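PDB 2C0H: mannan endo-1,4-beta-mannosidase from Mytilus edulis, which hydrolyses internal beta-1,4-mannosidic linkages in mannans, galactomannans and glucomannans, cutting mannotetraose and longer oligosaccharides but not mannobiose or mannotriose. Local coordinates for residues A[179-182]-A[183-186]; A[226-229]-A[230-234]; A[239-243]-A[244-248]; A[277-280]-A[281-285]. The protein carries 3 engineered substitutions. All blocks are in the same frame, centred on the assembly; numbering follows the deposited sequence.

Contact 1: residues A[179-182]-A[183-186]; sequences FDTR and HLSG
With CG lodged between its own backbone N and carbonyl carbon (chi1 69°), the imidazole of H183 folds back along the chain and sets its edge against the carbonyl of D180, CE1 lying 3.3 Å from D180 O near the ring plane. D180 reaches forward in turn, CG trans to N at chi1 -168°, and its OD2 accepts from R182 N at 3.1 Å in an Asx turn, the amide approaching from the anti side, 32° out of the carboxylate plane. A water settles between the two: D180 OD2 accepts from it, H183 N donates to it, and it bonds H183 ND1 at 2.9 Å. The R182 chain bends at chi3, bringing NE 3.3 Å from D180 OD2 in a salt bridge. Behind this corner two turn bonds carry the short 3-10 segment, L184 N to T181 O at 3.0 Å and S185 N to R182 O at 3.2 Å. Replacing H183 by an alanine would probably leave that water without its ring partner and open a gap beside the carbonyl of D180. The other ring nitrogen, NE2, makes a weak bond to K229 O, and H238 meets the ring edge-to-face. The whole turn sits in the long loop between strand 155-162 and helix 198-215, with T181 against A198 at the start of that helix and F179 resting on helix 243-250.

Contact 2: residues A[226-229]-A[230-234]; sequences WNMK and ADTDA
M228, in the short 3-10 turn that follows strand 221-225 of the TIM barrel, packs against T232 just beyond it, their side chains crossing at about a right angle with M228 CG 3.9 Å from T232 CG2. The same methyl also rests against M228 O, at 3.5 Å. CG lies anti to the backbone N of M228 (chi1 -170°), which puts it beside T232; the bends at chi2 and chi3 then curl SD back beside D231 CB. Elsewhere in the turn, A230 CB sits 4.1 Å from W226 CZ3, at the edge of the indole of a tryptophan that probably binds substrate, as in related enzymes. The backbone positions these groups: A230 N donates almost straight to N227 O at 3.2 Å, and D231 N to M228 O at 2.9 Å. One step further out, N227 OD1 accepts from K229 N at 2.9 Å, an Asx turn that fixes the start, while N227 ND2 is tied to E274. T232 OG1 bonds F284 O and also takes A234 N in an ST turn, so a valine here would probably leave both the F284 carbonyl and the A234 amide without their mate. N227 CB, of the residue right after the tryptophan, stands 3.2 Å from the W226 indole plane, over its centre.

Contact 3: residues A[239-243]-A[244-248]; sequences NLYSD and HCLVK. With SO4 (sulfate ion), chain B.
Helix 243-250 starts here with a classic N-cap: S242 OG accepts from C245 N at 3.2 Å, a nearly straight bond. The hydroxyl reaches that amide because it turns in between the backbone N and carbonyl carbon of S242 (chi1 70°). The first helical bonds follow, L246 N to S242 O at 3.0 Å and V247 N to D243 O at 3.0 Å. The amides of D243 and H244, at the helix start with no helical acceptor ahead of them, bind a sulfate ion, probably from the crystallisation liquor: D243 N reaches its O1 and H244 N its O2, the latter at 2.9 Å. K287 adds a third bond, so the anion sits where the positive end of the helix dipole would be expected to favour it. The carboxylate of D243 is close by too, but its charge is answered by a salt bridge to K288. Ahead of the cap, a type I turn runs from N239 to S242, and N239 OD1 accepts from Y241 N at 3.0 Å in an Asx turn. C245 points back into this turn, with SG 3.2 Å from the buried L240 O; the disulfide to C178 inferred for this cysteine is not formed in the model. L246 CD1 lies 3.6 Å from Y241 O, packing against the same turn. Further out, L246 packs on V205 and N206 of helix 198-215, L240 touches A198 at that helix's start, and Y241 packs on strands 221-225 and 260-263, its OH hydrogen-bonding E165.

Contact 4: residues A[277-280]-A[281-285]; sequences FKHS and FSNFR
S280 O accepts from N283 N at 3.0 Å, the donor standing above the carbonyl plane, and so opens the 3-10 segment 281-284 immediately after the extended residues H279 and S280. That turn brings N283 up against H279. The amide of N283 lies flat over one face of the imidazole, planes only 8° apart, with OD1 3.6 Å above the ring and offset toward its rim. N283 CG runs trans to its backbone N (chi1 176°), which carries the amide back over the preceding residues, while its CB packs 3.8 Å from H279 CB. On that same side of the imidazole stands the F284 ring, nearly perpendicular to it, planes at 82° and centroids 5.7 Å apart, and its CE2 lies 4.0 Å from H279 CB. N283 OD1 also hovers over the face of the F284 ring, so one amide oxygen is shared between two aromatic surfaces. Outside the turn, H279 NE2 bonds N273 O, and the backbone O of H279 receives both Y317 OH and W311 NE1. F284 continues inward to M228. Chemically, the amide of N283 packs on the imidazole rather than hydrogen-bonding to it; the bond from H279 NE2 to N273 O is more likely to set the ring's rotation, and a lattice contact of N283 may influence the pose of its amide.

In the fold
The four contacts come in series along the chain, all in loops around the catalytic end of the barrel strands, contact 3 running on into helix 243-250. Contact 1 precedes helix 198-215, contacts 2 and 3 lie between strand 221-225 and helix 243-250, and contact 4 between strands 260-263 and 290-294. Contact 2 is the hub: its centre is about 11 Å from those of contacts 1 and 4 and 12 Å from that of contact 3, and it touches all three. Contact 4, farther from the active site, reaches neither of contacts 1 and 3, which meet through F179 on C245 and K248. Contact 2 thus ties them to W226's loop, near the probable proton donor E163.

Contact 1: residues A[179-182]-A[183-186]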
# COMPACT_ATOMS: atom_id res chain seq x y z
N PHE A 179 -9.69 10.13 -16.47
CA PHE A 179 -9.18 9.00 -17.26
C PHE A 179 -8.17 9.42 -18.34
O PHE A 179 -7.61 8.56 -19.02
CB PHE A 179 -10.31 8.22 -17.93
CG PHE A 179 -11.33 7.65 -16.98
CD1 PHE A 179 -10.98 7.25 -15.69
CD2 PHE A 179 -12.64 7.47 -17.40
CE1 PHE A 179 -11.94 6.73 -14.84
CE2 PHE A 179 -13.59 6.93 -16.55
CZ PHE A 179 -13.25 6.57 -15.27
N ASP A 180 -7.95 10.72 -18.49
CA ASP A 180 -7.02 11.24 -19.50
C ASP A 180 -5.60 11.02 -18.99
O ASP A 180 -5.30 11.39 -17.86
CB ASP A 180 -7.31 12.74 -19.72
CG ASP A 180 -6.61 13.32 -20.94
OD1 ASP A 180 -7.30 13.68 -21.93
OD2 ASP A 180 -5.37 13.45 -20.92
N THR A 181 -4.74 10.42 -19.80
CA THR A 181 -3.37 10.14 -19.36
C THR A 181 -2.31 10.87 -20.19
O THR A 181 -1.14 10.48 -20.19
CB THR A 181 -3.07 8.62 -19.35
OG1 THR A 181 -3.22 8.08 -20.66
CG2 THR A 181 -4.00 7.88 -18.39
N ARG A 182 -2.70 11.95 -20.87
CA ARG A 182 -1.74 12.73 -21.68
C ARG A 182 -0.64 13.32 -20.82
O ARG A 182 0.51 13.43 -21.26
CB ARG A 182 -2.44 13.83 -22.50
CG ARG A 182 -3.20 13.29 -23.68
CD ARG A 182 -3.84 14.38 -24.50
NE ARG A 182 -4.92 15.05 -23.78
CZ ARG A 182 -4.85 16.26 -23.22
NH1 ARG A 182 -3.74 16.99 -23.27
NH2 ARG A 182 -5.91 16.75 -22.59
N HIS A 183 -0.98 13.66 -19.58
CA HIS A 183 -0.01 14.21 -18.64
C HIS A 183 1.03 13.19 -18.19
O HIS A 183 2.04 13.60 -17.61
CB HIS A 183 -0.70 14.81 -17.41
CG HIS A 183 -1.36 13.81 -16.52
ND1 HIS A 183 -2.52 13.15 -16.87
CD2 HIS A 183 -1.01 13.33 -15.30
CE1 HIS A 183 -2.86 12.32 -15.90
NE2 HIS A 183 -1.96 12.41 -14.94
N LEU A 184 0.79 11.90 -18.42
CA LEU A 184 1.77 10.85 -18.07
C LEU A 184 2.73 10.55 -19.22
O LEU A 184 3.69 9.79 -19.04
CB LEU A 184 1.06 9.55 -17.66
CG LEU A 184 0.08 9.63 -16.47
CD1 LEU A 184 -0.50 8.25 -16.12
CD2 LEU A 184 0.75 10.25 -15.24
N SER A 185 2.48 11.11 -20.39
CA SER A 185 3.44 11.03 -21.51
C SER A 185 4.80 11.62 -21.10
O SER A 185 4.85 12.72 -20.57
CB SER A 185 2.90 11.73 -22.75
OG SER A 185 1.82 11.00 -23.31
N GLY A 186 5.87 10.87 -21.33
CA GLY A 186 7.22 11.30 -20.93
C GLY A 186 7.58 11.06 -19.48
O GLY A 186 8.70 11.38 -19.06
O HOH W 1 -3.83 14.37 -19.13

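Contact 2: residues A[226-229]-A[230-234]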
# COMPACT_ATOMS: atom_id res chain seq x y z
N TRP A 226 2.81 4.98 -7.83
CA TRP A 226 4.23 5.11 -8.17
C TRP A 226 4.78 6.53 -8.15
O TRP A 226 5.98 6.72 -7.92
CB TRP A 226 4.51 4.42 -9.52
CG TRP A 226 5.15 5.27 -10.59
CD1 TRP A 226 6.47 5.28 -10.96
CD2 TRP A 226 4.49 6.20 -11.45
NE1 TRP A 226 6.67 6.16 -11.97
CE2 TRP A 226 5.48 6.75 -12.30
CE3 TRP A 226 3.17 6.64 -11.58
CZ2 TRP A 226 5.18 7.71 -13.26
CZ3 TRP A 226 2.88 7.60 -12.53
CH2 TRP A 226 3.88 8.13 -13.36
N ASN A 227 3.93 7.52 -8.38
CA ASN A 227 4.36 8.91 -8.53
C ASN A 227 3.17 9.84 -8.32
O ASN A 227 2.05 9.51 -8.70
CB ASN A 227 5.00 9.13 -9.91
CG ASN A 227 5.59 10.53 -10.09
OD1 ASN A 227 4.90 11.46 -10.49
ND2 ASN A 227 6.89 10.65 -9.88
N MET A 228 3.43 11.01 -7.74
CA MET A 228 2.38 11.99 -7.50
C MET A 228 1.62 12.44 -8.76
O MET A 228 0.48 12.91 -8.64
CB MET A 228 2.98 13.21 -6.80
CG MET A 228 2.01 14.22 -6.28
SD MET A 228 0.83 13.62 -5.05
CE MET A 228 1.95 13.10 -3.78
N LYS A 229 2.21 12.33 -9.95
CA LYS A 229 1.51 12.68 -11.20
C LYS A 229 0.21 11.92 -11.43
O LYS A 229 -0.61 12.38 -12.22
CB LYS A 229 2.43 12.48 -12.41
CG LYS A 229 3.50 13.53 -12.51
CD LYS A 229 4.41 13.33 -13.69
CE LYS A 229 5.38 14.49 -13.83
NZ LYS A 229 6.34 14.28 -14.96
N ALA A 230 0.02 10.80 -10.75
CA ALA A 230 -1.21 10.01 -10.85
C ALA A 230 -2.10 10.14 -9.59
O ALA A 230 -3.11 9.44 -9.48
CB ALA A 230 -0.86 8.56 -11.12
N ASP A 231 -1.73 11.01 -8.65
CA ASP A 231 -2.35 11.03 -7.31
C ASP A 231 -2.75 12.44 -6.83
O ASP A 231 -2.99 12.63 -5.64
CB ASP A 231 -1.42 10.35 -6.27
CG ASP A 231 -2.19 9.61 -5.17
OD1 ASP A 231 -2.94 10.24 -4.40
OD2 ASP A 231 -2.03 8.37 -5.04
N THR A 232 -2.84 13.41 -7.75
CA THR A 232 -3.31 14.77 -7.41
C THR A 232 -3.98 15.44 -8.61
O THR A 232 -3.57 15.23 -9.76
CB THR A 232 -2.16 15.69 -6.87
OG1 THR A 232 -2.70 16.96 -6.50
CG2 THR A 232 -1.07 15.91 -7.90
N ASP A 233 -5.00 16.25 -8.33
CA ASP A 233 -5.63 17.07 -9.35
C ASP A 233 -5.01 18.48 -9.42
O ASP A 233 -5.43 19.29 -10.24
CB ASP A 233 -7.14 17.16 -9.09
CG ASP A 233 -7.87 15.84 -9.31
OD1 ASP A 233 -7.54 15.12 -10.29
OD2 ASP A 233 -8.80 15.53 -8.54
N ALA A 234 -4.03 18.76 -8.57
CA ALA A 234 -3.27 20.01 -8.63
C ALA A 234 -2.12 19.93 -9.64
O ALA A 234 -1.83 18.86 -10.17
CB ALA A 234 -2.75 20.38 -7.26

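Contact 3: residues A[239-243]-A[244-248]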
# COMPACT_ATOMS: atom_id res chain seq x y z
N ASN A 239 -5.82 12.92 -10.42
CA ASN A 239 -5.83 11.87 -9.40
C ASN A 239 -6.68 10.68 -9.84
O ASN A 239 -7.89 10.76 -9.83
CB ASN A 239 -6.36 12.44 -8.07
CG ASN A 239 -6.22 11.46 -6.88
OD1 ASN A 239 -5.74 10.33 -7.00
ND2 ASN A 239 -6.67 11.92 -5.72
N LEU A 240 -6.02 9.58 -10.19
CA LEU A 240 -6.71 8.32 -10.55
C LEU A 240 -7.48 7.67 -9.41
O LEU A 240 -8.33 6.80 -9.68
CB LEU A 240 -5.70 7.29 -11.05
CG LEU A 240 -4.91 7.55 -12.33
CD1 LEU A 240 -3.84 6.49 -12.55
CD2 LEU A 240 -5.85 7.59 -13.52
N TYR A 241 -7.19 8.03 -8.16
CA TYR A 241 -7.71 7.30 -6.99
C TYR A 241 -8.70 8.08 -6.14
O TYR A 241 -9.02 7.65 -5.05
CB TYR A 241 -6.53 6.80 -6.13
CG TYR A 241 -5.53 6.07 -6.98
CD1 TYR A 241 -5.86 4.86 -7.56
CD2 TYR A 241 -4.29 6.62 -7.25
CE1 TYR A 241 -4.95 4.19 -8.37
CE2 TYR A 241 -3.38 5.96 -8.05
CZ TYR A 241 -3.70 4.75 -8.60
OH TYR A 241 -2.79 4.10 -9.40
N SER A 242 -9.19 9.21 -6.66
CA SER A 242 -10.19 10.01 -5.94
C SER A 242 -11.49 9.23 -5.91
O SER A 242 -11.70 8.36 -6.74
CB SER A 242 -10.40 11.37 -6.61
OG SER A 242 -11.08 11.27 -7.87
N ASP A 243 -12.36 9.56 -4.97
CA ASP A 243 -13.68 8.91 -4.88
C ASP A 243 -14.41 9.03 -6.22
O ASP A 243 -14.97 8.04 -6.72
CB ASP A 243 -14.54 9.56 -3.79
CG ASP A 243 -14.00 9.35 -2.38
OD1 ASP A 243 -12.97 8.66 -2.21
OD2 ASP A 243 -14.62 9.88 -1.43
N HIS A 244 -14.42 10.24 -6.79
CA HIS A 244 -15.09 10.49 -8.07
C HIS A 244 -14.60 9.59 -9.21
O HIS A 244 -15.41 9.00 -9.93
CB HIS A 244 -14.96 11.96 -8.50
CG HIS A 244 -15.70 12.28 -9.75
ND1 HIS A 244 -17.05 12.57 -9.76
CD2 HIS A 244 -15.30 12.34 -11.04
CE1 HIS A 244 -17.44 12.79 -11.00
NE2 HIS A 244 -16.40 12.66 -11.80
N CYS A 245 -13.28 9.48 -9.35
CA CYS A 245 -12.70 8.64 -10.39
C CYS A 245 -12.99 7.15 -10.19
O CYS A 245 -13.36 6.46 -11.13
CB CYS A 245 -11.18 8.86 -10.45
SG CYS A 245 -10.36 7.98 -11.78
N LEU A 246 -12.81 6.65 -8.97
CA LEU A 246 -13.01 5.22 -8.70
C LEU A 246 -14.46 4.80 -8.89
O LEU A 246 -14.74 3.71 -9.41
CB LEU A 246 -12.54 4.81 -7.30
CG LEU A 246 -11.04 4.92 -7.06
CD1 LEU A 246 -10.73 4.50 -5.65
CD2 LEU A 246 -10.24 4.08 -8.05
N VAL A 247 -15.38 5.65 -8.45
CA VAL A 247 -16.80 5.32 -8.58
C VAL A 247 -17.22 5.43 -10.05
O VAL A 247 -18.01 4.60 -10.53
CB VAL A 247 -17.67 6.16 -7.62
CG1 VAL A 247 -19.15 5.82 -7.79
CG2 VAL A 247 -17.27 5.91 -6.20
N LYS A 248 -16.69 6.40 -10.79
CA LYS A 248 -16.96 6.49 -12.24
C LYS A 248 -16.41 5.24 -12.95
O LYS A 248 -17.04 4.71 -13.87
CB LYS A 248 -16.36 7.77 -12.83
CG LYS A 248 -16.63 7.98 -14.32
CD LYS A 248 -18.05 8.43 -14.60
CE LYS A 248 -18.22 8.86 -16.06
NZ LYS A 248 -19.58 9.41 -16.37
S SO4 B . -13.15 13.27 -4.26
O1 SO4 B . -12.34 12.23 -3.64
O2 SO4 B . -13.84 12.72 -5.42
O3 SO4 B . -12.34 14.40 -4.72
O4 SO4 B . -14.15 13.75 -3.30

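Contact 4: residues A[277-280]-A[281-285]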
# COMPACT_ATOMS: atom_id res chain seq x y z
N PHE A 277 8.49 15.37 -1.16
CA PHE A 277 9.60 15.99 -0.41
C PHE A 277 9.96 17.42 -0.86
O PHE A 277 10.87 18.03 -0.28
CB PHE A 277 10.84 15.07 -0.44
CG PHE A 277 10.67 13.81 0.39
CD1 PHE A 277 10.58 13.85 1.78
CD2 PHE A 277 10.60 12.56 -0.22
CE1 PHE A 277 10.40 12.70 2.53
CE2 PHE A 277 10.44 11.40 0.54
CZ PHE A 277 10.33 11.46 1.91
N LYS A 278 9.26 17.96 -1.85
CA LYS A 278 9.47 19.35 -2.32
C LYS A 278 8.32 20.29 -1.92
O LYS A 278 8.38 21.50 -2.20
CB LYS A 278 9.64 19.38 -3.84
CG LYS A 278 10.88 18.64 -4.36
CD LYS A 278 12.19 19.12 -3.72
CE LYS A 278 12.44 20.60 -3.92
NZ LYS A 278 13.79 20.99 -3.40
N HIS A 279 7.30 19.74 -1.27
CA HIS A 279 6.10 20.50 -0.92
C HIS A 279 5.49 19.99 0.38
O HIS A 279 5.71 18.85 0.78
CB HIS A 279 5.04 20.35 -2.03
CG HIS A 279 5.50 20.75 -3.39
ND1 HIS A 279 5.53 22.05 -3.81
CD2 HIS A 279 5.97 20.00 -4.42
CE1 HIS A 279 6.00 22.10 -5.05
NE2 HIS A 279 6.27 20.87 -5.44
N SER A 280 4.68 20.83 0.99
CA SER A 280 3.82 20.41 2.09
C SER A 280 2.61 19.66 1.54
O SER A 280 2.23 19.86 0.39
CB SER A 280 3.38 21.61 2.93
OG SER A 280 4.50 22.17 3.62
N PHE A 281 2.05 18.80 2.38
CA PHE A 281 0.87 18.02 2.04
C PHE A 281 -0.22 18.92 1.43
O PHE A 281 -0.88 18.52 0.46
CB PHE A 281 0.36 17.31 3.30
CG PHE A 281 -1.00 16.69 3.16
CD1 PHE A 281 -1.16 15.46 2.57
CD2 PHE A 281 -2.12 17.34 3.65
CE1 PHE A 281 -2.43 14.87 2.48
CE2 PHE A 281 -3.37 16.78 3.55
CZ PHE A 281 -3.53 15.55 2.95
N SER A 282 -0.42 20.10 1.99
CA SER A 282 -1.51 20.99 1.55
C SER A 282 -1.40 21.47 0.09
O SER A 282 -2.39 21.87 -0.53
CB SER A 282 -1.63 22.18 2.49
OG SER A 282 -0.42 22.92 2.51
N ASN A 283 -0.20 21.43 -0.48
CA ASN A 283 -0.00 21.77 -1.90
C ASN A 283 -0.82 20.91 -2.87
O ASN A 283 -1.18 21.38 -3.95
CB ASN A 283 1.48 21.60 -2.24
CG ASN A 283 1.79 21.84 -3.71
OD1 ASN A 283 2.07 20.90 -4.46
ND2 ASN A 283 1.77 23.09 -4.12
N PHE A 284 -1.10 19.67 -2.47
CA PHE A 284 -1.69 18.66 -3.36
C PHE A 284 -3.20 18.62 -3.35
O PHE A 284 -3.79 17.89 -4.14
CB PHE A 284 -1.07 17.29 -3.06
CG PHE A 284 0.40 17.25 -3.28
CD1 PHE A 284 0.91 17.31 -4.56
CD2 PHE A 284 1.27 17.17 -2.22
CE1 PHE A 284 2.27 17.30 -4.79
CE2 PHE A 284 2.64 17.15 -2.43
CZ PHE A 284 3.14 17.22 -3.71
N ARG A 285 -3.81 19.40 -2.46
CA ARG A 285 -5.27 19.61 -2.44
C ARG A 285 -6.04 18.29 -2.27
O ARG A 285 -7.07 18.05 -2.94
CB ARG A 285 -5.74 20.37 -3.67
CG ARG A 285 -4.95 21.63 -4.04
CD ARG A 285 -4.72 22.57 -2.87
NE ARG A 285 -5.96 23.01 -2.23
CZ ARG A 285 -6.02 23.70 -1.08
NH1 ARG A 285 -4.90 24.04 -0.44
NH2 ARG A 285 -7.19 24.05 -0.58